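Local coordinates for chloramphenicol acetyltransferase (Aliivibrio fischeri, PDB 6PXA), which probably transfers an acetyl group from acetyl-CoA to the 3-hydroxyl of chloramphenicol, as a member of the hexapeptide-repeat acyltransferases, at residues V158-S162 / K172-D176. Numbering follows the deposited sequence.
Sequences VAPYS and KKRFD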
loop_
_atom_site.group_PDB
_atom_site.type_symbol
_atom_site.label_atom_id
_atom_site.label_comp_id
_atom_site.label_asym_id
_atom_site.label_seq_id
_atom_site.Cartn_x
_atom_site.Cartn_y
_atom_site.Cartn_z
ATOM N N VAL B 158 12.506 5.146 -15.279
ATOM C CA VAL B 158 13.187 5.998 -14.304
ATOM C C VAL B 158 14.607 6.246 -14.801
ATOM O O VAL B 158 15.369 5.295 -15.022
ATOM C CB VAL B 158 13.175 5.359 -12.905
ATOM C CG1 VAL B 158 14.018 6.159 -11.911
ATOM C CG2 VAL B 158 11.738 5.242 -12.408
ATOM N N ALA B 159 14.949 7.526 -15.005
ATOM C CA ALA B 159 16.268 7.888 -15.490
ATOM C C ALA B 159 17.335 7.526 -14.459
ATOM O O ALA B 159 17.066 7.529 -13.261
ATOM C CB ALA B 159 16.344 9.386 -15.794
ATOM N N PRO B 160 18.559 7.224 -14.911
ATOM C CA PRO B 160 19.642 6.886 -13.978
ATOM C C PRO B 160 19.850 7.956 -12.918
ATOM O O PRO B 160 19.871 9.156 -13.211
ATOM C CB PRO B 160 20.870 6.773 -14.888
ATOM C CG PRO B 160 20.337 6.544 -16.241
ATOM C CD PRO B 160 18.995 7.190 -16.311
ATOM N N TYR B 161 20.049 7.495 -11.682
ATOM C CA TYR B 161 20.355 8.341 -10.526
ATOM C C TYR B 161 19.223 9.305 -10.189
ATOM O O TYR B 161 19.446 10.313 -9.497
ATOM C CB TYR B 161 21.674 9.086 -10.733
ATOM C CG TYR B 161 22.836 8.131 -10.690
ATOM C CD1 TYR B 161 23.389 7.734 -9.480
ATOM C CD2 TYR B 161 23.342 7.583 -11.859
ATOM C CE1 TYR B 161 24.439 6.838 -9.436
ATOM C CE2 TYR B 161 24.381 6.686 -11.833
ATOM C CZ TYR B 161 24.919 6.315 -10.624
ATOM O OH TYR B 161 25.945 5.419 -10.629
ATOM N N SER B 162 18.017 9.001 -10.671
ATOM C CA SER B 162 16.812 9.692 -10.243
ATOM C C SER B 162 16.317 9.165 -8.893
ATOM O O SER B 162 16.467 7.980 -8.562
ATOM C CB SER B 162 15.712 9.523 -11.303
ATOM O OG SER B 162 15.944 10.358 -12.425
ATOM N N LYS B 172 14.395 14.533 -7.234
ATOM C CA LYS B 172 15.742 15.055 -7.447
ATOM C C LYS B 172 16.548 14.016 -8.212
ATOM O O LYS B 172 16.129 12.865 -8.382
ATOM C CB LYS B 172 16.461 15.383 -6.145
ATOM C CG LYS B 172 16.603 14.209 -5.198
ATOM C CD LYS B 172 17.456 14.597 -3.993
ATOM C CE LYS B 172 18.846 15.031 -4.453
ATOM N NZ LYS B 172 19.854 15.021 -3.358
ATOM N N LYS B 173 17.717 14.448 -8.671
ATOM C CA LYS B 173 18.770 13.567 -9.152
ATOM C C LYS B 173 19.894 13.572 -8.121
ATOM O O LYS B 173 20.186 14.609 -7.528
ATOM C CB LYS B 173 19.274 14.016 -10.531
ATOM C CG LYS B 173 18.183 13.943 -11.602
ATOM C CD LYS B 173 18.755 13.956 -13.015
ATOM C CE LYS B 173 18.955 12.544 -13.537
ATOM N NZ LYS B 173 19.488 12.521 -14.938
ATOM N N ARG B 174 20.481 12.403 -7.855
ATOM C CA ARG B 174 21.441 12.308 -6.752
ATOM C C ARG B 174 22.658 13.190 -6.993
ATOM O O ARG B 174 23.234 13.725 -6.039
ATOM C CB ARG B 174 21.871 10.855 -6.547
ATOM C CG ARG B 174 20.786 9.925 -5.986
ATOM C CD ARG B 174 21.174 8.459 -6.147
ATOM N NE ARG B 174 22.345 8.091 -5.354
ATOM C CZ ARG B 174 23.110 7.021 -5.575
ATOM N NH1 ARG B 174 22.858 6.184 -6.574
ATOM N NH2 ARG B 174 24.149 6.785 -4.793
ATOM N N PHE B 175 23.078 13.346 -8.255
ATOM C CA PHE B 175 24.272 14.113 -8.596
ATOM C C PHE B 175 24.004 15.004 -9.803
ATOM O O PHE B 175 23.010 14.841 -10.520
ATOM C CB PHE B 175 25.463 13.186 -8.881
ATOM C CG PHE B 175 25.658 12.134 -7.833
ATOM C CD1 PHE B 175 26.244 12.452 -6.624
ATOM C CD2 PHE B 175 25.231 10.831 -8.052
ATOM C CE1 PHE B 175 26.426 11.485 -5.652
ATOM C CE2 PHE B 175 25.402 9.856 -7.081
ATOM C CZ PHE B 175 26.000 10.194 -5.872
ATOM N N ASP B 176 24.921 15.949 -10.027
ATOM C CA ASP B 176 24.889 16.780 -11.227
ATOM C C ASP B 176 25.041 15.927 -12.482
ATOM O O ASP B 176 25.609 14.832 -12.455
ATOM C CB ASP B 176 26.007 17.818 -11.186
ATOM C CG ASP B 176 26.225 18.359 -9.796
ATOM O OD1 ASP B 176 26.233 17.535 -8.847
ATOM O OD2 ASP B 176 26.380 19.590 -9.651
#
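Y161 meets R174, K173 and F175 where the left-handed beta-helix of this hexapeptide-repeat enzyme closes its last coil with an antiparallel hairpin, strands 162-165 and 169-173. S162 and K173 form a non-hydrogen-bonded pair with CA atoms 4.5 Å apart. Just past the pair, R174 N donates to Y161 O at 2.9 Å and 165°, and K173 CA adds a CA-H...O contact to the same oxygen at 3.3 Å.

Y161 is the third residue of a type II turn from A159 to S162, which its positive phi of 64° fits. Its ring crosses the end of R174 at a slant, the ring and guanidinium planes 34° apart; the arginine chain bends at chi3 and brings R174 NH1 to 3.3 Å from Y161 CE1. F175 comes in beside them: Y161 CD1 lies at the edge of the F175 ring, 3.8 Å from F175 CE2, while F175 CE2 in turn lies above one face of the R174 guanidinium, offset toward its rim. I180, L183 and L184 of helix 177-186 pack on Y161, so the tyrosine joins the final coil to the first C-terminal helix.

The guanidinium is buried and well supplied with acceptors: R174 NH1 bonds to G145 O, and R174 NE to A95 O of a neighbouring subunit, tying the chain just beyond the hairpin to a second subunit of the trimer. K173 runs back over the turn, its amine salt-bridged to E177, and the methylene before that amine, K173 CE, rests 3.5 Å from P160 O.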